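Local coordinates for protein DNA primase (Helicobacter pylori, PDB 4EHS) that makes the short RNA primers that start DNA replication, and through this C-terminal domain binds the replicative helicase DnaB, whose unwinding it stimulates, at residues Y40-R45 with D68-E73; F32-V37 with L61-E66. All coordinates share one frame; numbering follows the deposited sequence.

Contact 1: Y40-R45 with D68-E73; sequences YLLEDR and DALCQE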
loop_
_atom_site.group_PDB
_atom_site.type_symbol
_atom_site.label_atom_id
_atom_site.label_comp_id
_atom_site.label_asym_id
_atom_site.label_seq_id
_atom_site.Cartn_x
_atom_site.Cartn_y
_atom_site.Cartn_z
ATOM N N TYR A 40 5.854 -13.834 -14.752
ATOM C CA TYR A 40 6.205 -14.561 -13.520
ATOM C C TYR A 40 4.932 -14.903 -12.734
ATOM O O TYR A 40 4.792 -16.038 -12.236
ATOM C CB TYR A 40 7.052 -13.730 -12.600
ATOM C CG TYR A 40 8.558 -13.835 -12.843
ATOM C CD1 TYR A 40 9.258 -14.944 -12.412
ATOM C CD2 TYR A 40 9.245 -12.823 -13.499
ATOM C CE1 TYR A 40 10.664 -15.045 -12.595
ATOM C CE2 TYR A 40 10.638 -12.907 -13.700
ATOM C CZ TYR A 40 11.337 -14.065 -13.281
ATOM O OH TYR A 40 12.702 -14.161 -13.462
ATOM N N LEU A 41 4.045 -13.920 -12.547
ATOM C CA LEU A 41 2.746 -14.203 -11.838
ATOM C C LEU A 41 1.876 -15.247 -12.553
ATOM O O LEU A 41 1.178 -16.044 -11.890
ATOM C CB LEU A 41 1.922 -12.919 -11.712
ATOM C CG LEU A 41 2.766 -11.748 -11.193
ATOM C CD1 LEU A 41 1.766 -10.610 -11.103
ATOM C CD2 LEU A 41 3.429 -11.917 -9.813
ATOM N N LEU A 42 1.909 -15.263 -13.873
ATOM C CA LEU A 42 1.165 -16.291 -14.614
ATOM C C LEU A 42 1.756 -17.691 -14.398
ATOM O O LEU A 42 1.007 -18.716 -14.428
ATOM C CB LEU A 42 1.188 -15.951 -16.121
ATOM C CG LEU A 42 0.179 -14.848 -16.481
ATOM C CD1 LEU A 42 0.589 -14.359 -17.902
ATOM C CD2 LEU A 42 -1.289 -15.350 -16.517
ATOM N N GLU A 43 3.072 -17.773 -14.317
ATOM C CA GLU A 43 3.731 -19.098 -14.221
ATOM C C GLU A 43 3.691 -19.626 -12.797
ATOM O O GLU A 43 3.707 -20.855 -12.577
ATOM C CB GLU A 43 5.178 -19.063 -14.686
ATOM C CG GLU A 43 5.200 -18.786 -16.201
ATOM C CD GLU A 43 6.108 -19.685 -17.036
ATOM O OE1 GLU A 43 6.812 -20.555 -16.481
ATOM O OE2 GLU A 43 6.239 -19.389 -18.276
ATOM N N ASP A 44 3.661 -18.706 -11.805
ATOM C CA ASP A 44 3.692 -19.182 -10.424
ATOM C C ASP A 44 2.753 -18.295 -9.603
ATOM O O ASP A 44 3.095 -17.200 -9.242
ATOM C CB ASP A 44 5.116 -19.245 -9.867
ATOM C CG ASP A 44 5.169 -19.881 -8.443
ATOM O OD1 ASP A 44 4.136 -19.961 -7.757
ATOM O OD2 ASP A 44 6.250 -20.243 -8.078
ATOM N N ARG A 45 1.544 -18.784 -9.363
ATOM C CA ARG A 45 0.504 -17.896 -8.782
ATOM C C ARG A 45 0.879 -17.574 -7.349
ATOM O O ARG A 45 0.359 -16.575 -6.807
ATOM C CB ARG A 45 -0.905 -18.486 -8.872
ATOM C CG ARG A 45 -2.006 -17.401 -9.028
ATOM C CD ARG A 45 -3.385 -17.942 -9.497
ATOM N NE ARG A 45 -4.501 -17.030 -9.226
ATOM C CZ ARG A 45 -4.874 -15.988 -10.001
ATOM N NH1 ARG A 45 -4.228 -15.694 -11.127
ATOM N NH2 ARG A 45 -5.891 -15.205 -9.628
ATOM N N ASP A 68 -5.182 -7.002 -14.481
ATOM C CA ASP A 68 -6.564 -7.125 -14.036
ATOM C C ASP A 68 -7.134 -8.515 -14.329
ATOM O O ASP A 68 -7.808 -9.092 -13.485
ATOM C CB ASP A 68 -7.432 -6.017 -14.705
ATOM C CG ASP A 68 -7.284 -4.677 -14.008
ATOM O OD1 ASP A 68 -6.813 -4.640 -12.856
ATOM O OD2 ASP A 68 -7.606 -3.672 -14.646
ATOM N N ALA A 69 -6.946 -9.028 -15.540
ATOM C CA ALA A 69 -7.515 -10.309 -15.909
ATOM C C ALA A 69 -6.925 -11.423 -15.066
ATOM O O ALA A 69 -7.629 -12.368 -14.681
ATOM C CB ALA A 69 -7.323 -10.588 -17.397
ATOM N N LEU A 70 -5.632 -11.318 -14.776
ATOM C CA LEU A 70 -4.942 -12.324 -13.976
ATOM C C LEU A 70 -5.433 -12.314 -12.532
ATOM O O LEU A 70 -5.346 -13.321 -11.830
ATOM C CB LEU A 70 -3.430 -12.097 -14.019
ATOM C CG LEU A 70 -2.600 -12.873 -12.994
ATOM C CD1 LEU A 70 -2.726 -14.371 -13.224
ATOM C CD2 LEU A 70 -1.142 -12.440 -13.045
ATOM N N CYS A 71 -5.949 -11.171 -12.096
ATOM C CA CYS A 71 -6.451 -11.027 -10.743
ATOM C C CYS A 71 -7.807 -11.659 -10.641
ATOM O O CYS A 71 -8.148 -12.235 -9.585
ATOM C CB CYS A 71 -6.553 -9.548 -10.392
ATOM S SG CYS A 71 -4.960 -8.938 -9.950
ATOM N N GLN A 72 -8.591 -11.570 -11.711
ATOM C CA GLN A 72 -9.932 -12.145 -11.728
ATOM C C GLN A 72 -9.936 -13.518 -12.391
ATOM O O GLN A 72 -10.951 -13.953 -12.934
ATOM C CB GLN A 72 -10.906 -11.210 -12.448
ATOM C CG GLN A 72 -10.590 -9.733 -12.278
ATOM C CD GLN A 72 -11.254 -8.871 -13.332
ATOM O OE1 GLN A 72 -10.814 -7.753 -13.604
ATOM N NE2 GLN A 72 -12.321 -9.385 -13.933
ATOM N N GLU A 73 -8.793 -14.196 -12.344
ATOM C CA GLU A 73 -8.665 -15.513 -12.936
ATOM C C GLU A 73 -9.387 -15.636 -14.253
ATOM O O GLU A 73 -10.039 -16.660 -14.476
ATOM C CB GLU A 73 -9.112 -16.679 -12.010
ATOM C CG GLU A 73 -7.982 -17.346 -11.314
ATOM C CD GLU A 73 -8.451 -18.270 -10.196
ATOM O OE1 GLU A 73 -7.786 -19.294 -10.009
ATOM O OE2 GLU A 73 -9.472 -17.963 -9.531
#
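In the all-helical, helicase-binding C-terminal domain of DnaG primase, the C-terminal ends of helix 30-43 and helix 64-71 meet here, joined by an apolar pack and by a guanidinium hydrogen-bonded to a carbonyl in the last turn of helix 64-71. The apolar part centres on Leu70, whose CG stands anti to the backbone N (chi1 167°), so that its two methyls fork between two neighbours on the facing helix. CD2 presses against Leu41, crossing it at about a right angle; the approach of Leu70 CD2 to Leu41 CB, 3.4 Å, is tighter than ordinary van der Waals contact. Leu70 CD1 meets Leu42 CD2 at 3.7 Å. Leu80 of helix 78-85 touches both Leu42 and Leu70, while Leu47 and Leu48 of helix 45-51 touch Leu41.

The polar part is a pair of N-H donors on one carbonyl. Arg45, extended from CG to NE, brings its guanidinium to Leu70 O. The better-defined bond runs from Arg45 NH2 to Leu70 O, 2.9 Å long and nearly in the guanidinium plane. NH1 also donates to this oxygen, but its position, and so its bond, is less certain. The positive charge would suit the helix dipole there.

The Glu73 carboxylate runs almost parallel to the guanidinium, the planes 11° apart. Glu73 OE1, 4.1 Å from Arg45 NE, lies well out of the guanidinium plane, so no N-H points at it and charges alone attract. Glu73 OE2 is hydrogen-bonded to Ser123 of the second subunit, and Glu73 CG rests over one guanidinium face, 3.4 Å from Arg45 NH2.

Contact 2: F32-V37 with L61-E66; sequences FLEKLV and LHKKQE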
loop_
_atom_site.group_PDB
_atom_site.type_symbol
_atom_site.label_atom_id
_atom_site.label_comp_id
_atom_site.label_asym_id
_atom_site.label_seq_id
_atom_site.Cartn_x
_atom_site.Cartn_y
_atom_site.Cartn_z
ATOM N N PHE A 32 8.373 -3.863 -21.390
ATOM C CA PHE A 32 9.000 -5.167 -21.245
ATOM C C PHE A 32 8.992 -5.593 -19.757
ATOM O O PHE A 32 8.714 -6.721 -19.400
ATOM C CB PHE A 32 10.461 -5.146 -21.735
ATOM C CG PHE A 32 11.139 -6.550 -21.687
ATOM C CD1 PHE A 32 10.981 -7.467 -22.736
ATOM C CD2 PHE A 32 11.877 -6.920 -20.568
ATOM C CE1 PHE A 32 11.606 -8.723 -22.645
ATOM C CE2 PHE A 32 12.508 -8.173 -20.469
ATOM C CZ PHE A 32 12.339 -9.066 -21.517
ATOM N N LEU A 33 9.354 -4.683 -18.896
ATOM C CA LEU A 33 9.372 -5.029 -17.462
ATOM C C LEU A 33 7.971 -5.384 -16.940
ATOM O O LEU A 33 7.850 -6.328 -16.129
ATOM C CB LEU A 33 9.877 -3.832 -16.638
ATOM C CG LEU A 33 10.040 -4.043 -15.148
ATOM C CD1 LEU A 33 10.991 -5.225 -14.876
ATOM C CD2 LEU A 33 10.613 -2.760 -14.507
ATOM N N GLU A 34 6.932 -4.679 -17.360
ATOM C CA GLU A 34 5.564 -5.023 -16.897
ATOM C C GLU A 34 5.158 -6.422 -17.388
ATOM O O GLU A 34 4.548 -7.239 -16.650
ATOM C CB GLU A 34 4.566 -4.000 -17.434
ATOM C CG GLU A 34 4.768 -2.631 -16.739
ATOM C CD GLU A 34 3.671 -1.641 -17.046
ATOM O OE1 GLU A 34 2.652 -2.038 -17.637
ATOM O OE2 GLU A 34 3.867 -0.456 -16.606
ATOM N N LYS A 35 5.523 -6.695 -18.644
ATOM C CA LYS A 35 5.254 -8.048 -19.197
ATOM C C LYS A 35 5.940 -9.130 -18.411
ATOM O O LYS A 35 5.350 -10.219 -18.171
ATOM C CB LYS A 35 5.719 -8.126 -20.696
ATOM C CG LYS A 35 4.704 -7.440 -21.591
ATOM C CD LYS A 35 5.072 -7.760 -23.079
ATOM C CE LYS A 35 6.036 -6.773 -23.607
ATOM N NZ LYS A 35 6.098 -6.796 -25.141
ATOM N N LEU A 36 7.182 -8.864 -18.059
ATOM C CA LEU A 36 8.039 -9.828 -17.370
ATOM C C LEU A 36 7.457 -10.142 -16.020
ATOM O O LEU A 36 7.322 -11.309 -15.680
ATOM C CB LEU A 36 9.496 -9.383 -17.341
ATOM C CG LEU A 36 10.515 -10.319 -16.712
ATOM C CD1 LEU A 36 10.606 -11.596 -17.535
ATOM C CD2 LEU A 36 11.869 -9.604 -16.669
ATOM N N VAL A 37 7.069 -9.081 -15.317
ATOM C CA VAL A 37 6.552 -9.217 -13.952
ATOM C C VAL A 37 5.261 -10.062 -14.037
ATOM O O VAL A 37 5.106 -11.029 -13.271
ATOM C CB VAL A 37 6.367 -7.821 -13.288
ATOM C CG1 VAL A 37 5.498 -7.985 -12.051
ATOM C CG2 VAL A 37 7.720 -7.248 -12.827
ATOM N N LEU A 61 1.412 0.941 -16.452
ATOM C CA LEU A 61 1.105 1.923 -17.513
ATOM C C LEU A 61 0.879 1.273 -18.873
ATOM O O LEU A 61 0.354 1.951 -19.775
ATOM C CB LEU A 61 2.212 2.958 -17.635
ATOM C CG LEU A 61 2.647 3.664 -16.344
ATOM C CD1 LEU A 61 3.575 4.840 -16.632
ATOM C CD2 LEU A 61 1.417 4.076 -15.575
ATOM N N HIS A 62 1.237 -0.007 -19.005
ATOM C CA HIS A 62 1.152 -0.683 -20.312
ATOM C C HIS A 62 0.343 -1.902 -20.301
ATOM O O HIS A 62 -0.276 -2.231 -21.318
ATOM C CB HIS A 62 2.542 -0.997 -20.853
ATOM C CG HIS A 62 3.396 0.214 -21.020
ATOM N ND1 HIS A 62 3.217 1.103 -22.063
ATOM C CD2 HIS A 62 4.420 0.715 -20.240
ATOM C CE1 HIS A 62 4.105 2.122 -21.913
ATOM N NE2 HIS A 62 4.855 1.884 -20.844
ATOM N N LYS A 63 0.293 -2.611 -19.162
ATOM C CA LYS A 63 -0.251 -3.962 -19.137
ATOM C C LYS A 63 -1.299 -4.084 -18.008
ATOM O O LYS A 63 -1.526 -5.134 -17.446
ATOM C CB LYS A 63 0.863 -5.052 -19.029
ATOM C CG LYS A 63 1.855 -5.050 -20.196
ATOM C CD LYS A 63 1.200 -5.507 -21.474
ATOM C CE LYS A 63 2.050 -5.187 -22.679
ATOM N NZ LYS A 63 1.515 -5.586 -23.996
ATOM N N LYS A 64 -2.035 -2.994 -17.811
ATOM C CA LYS A 64 -3.014 -2.976 -16.754
ATOM C C LYS A 64 -4.108 -4.014 -17.011
ATOM O O LYS A 64 -4.520 -4.716 -16.093
ATOM C CB LYS A 64 -3.565 -1.563 -16.643
ATOM C CG LYS A 64 -4.647 -1.443 -15.599
ATOM C CD LYS A 64 -5.027 0.035 -15.511
ATOM C CE LYS A 64 -5.688 0.343 -14.175
ATOM N NZ LYS A 64 -6.886 -0.536 -14.050
ATOM N N GLN A 65 -4.566 -4.146 -18.252
ATOM C CA GLN A 65 -5.656 -5.086 -18.546
ATOM C C GLN A 65 -5.220 -6.522 -18.256
ATOM O O GLN A 65 -5.997 -7.267 -17.705
ATOM C CB GLN A 65 -6.184 -4.957 -20.005
ATOM C CG GLN A 65 -6.692 -3.534 -20.232
ATOM C CD GLN A 65 -7.294 -3.248 -21.600
ATOM O OE1 GLN A 65 -7.619 -4.153 -22.387
ATOM N NE2 GLN A 65 -7.463 -1.962 -21.883
ATOM N N GLU A 66 -3.994 -6.878 -18.642
ATOM C CA GLU A 66 -3.439 -8.201 -18.341
ATOM C C GLU A 66 -3.419 -8.467 -16.834
ATOM O O GLU A 66 -3.882 -9.539 -16.383
ATOM C CB GLU A 66 -2.017 -8.341 -18.952
ATOM C CG GLU A 66 -2.101 -8.422 -20.492
ATOM C CD GLU A 66 -2.096 -7.080 -21.207
ATOM O OE1 GLU A 66 -2.329 -6.042 -20.510
ATOM O OE2 GLU A 66 -1.927 -7.096 -22.476
HETATM O O HOH W 1 3.632 -6.073 -25.855
#
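Glu34 reaches out from helix 30-43 to the turn that leads into helix 64-71, and its carboxylate collects three successive backbone N-H groups there. From the backbone, CB already faces the partner segment and lies beside the aliphatic start of Lys63, with Glu34 CB 4.0 Å from Lys63 CG. CG is anti to the carbonyl carbon, and the chain then runs extended (chi2 -170°), so that CD arrives directly in front of the amides of Leu61 and His62. At the tip the two oxygens divide the work. OE2 takes the N-H of Leu61 at 2.8 Å (Glu34 OE2 to Leu61 N), the straightest of the three bonds at 162°. Glu34 OE1 accepts from His62 N, also at 2.8 Å, and more weakly from Lys63 N, where the angle falls to 128°. For both Leu61 and His62 the syn lone pairs are used, so the carboxylate meets the turn with its two oxygens side by side. This buried acid is therefore satisfied by main-chain donors, which would be expected to stabilise its ionised form.

Next to it two lysines run obliquely across one another through their methylenes, Lys35 CG lying 3.6 Å from Lys63 CE. Lys35 is bent at chi3 and Lys63 at chi2, and their ammonium groups end 4.9 Å apart, NZ to NZ. A single water accepts from both, 2.7 Å from Lys35 NZ, and Glu31 makes a long, weak ion pair with each, which probably eases the repulsion of like charges.

Lys63 occupies the N-cap position of helix 64-71. In this all-helical helicase-binding domain, a glutamate carboxylate taking consecutive main-chain N-H groups joins helix 30-43 to the turn before helix 64-71.

From the N terminus, the chain enters helix 30-43, which supplies the first segments of both contacts: 32-37 for contact 2, then 40-45 for contact 1. It goes on through helix 45-51 and reaches the turn at 61-63 and the first residues of helix 64-71, where contact 2 closes its loop; that helix then carries the chain to 68-73, where contact 1 closes the other. The segments alternate, so the loops cross rather than nest, and the same two helices are matched in order, start with start and end with end. With centres about 12 Å apart, contact 2 joins helix 30-43 to the entry of helix 64-71 and contact 1 joins its end to the exit, beside the second subunit.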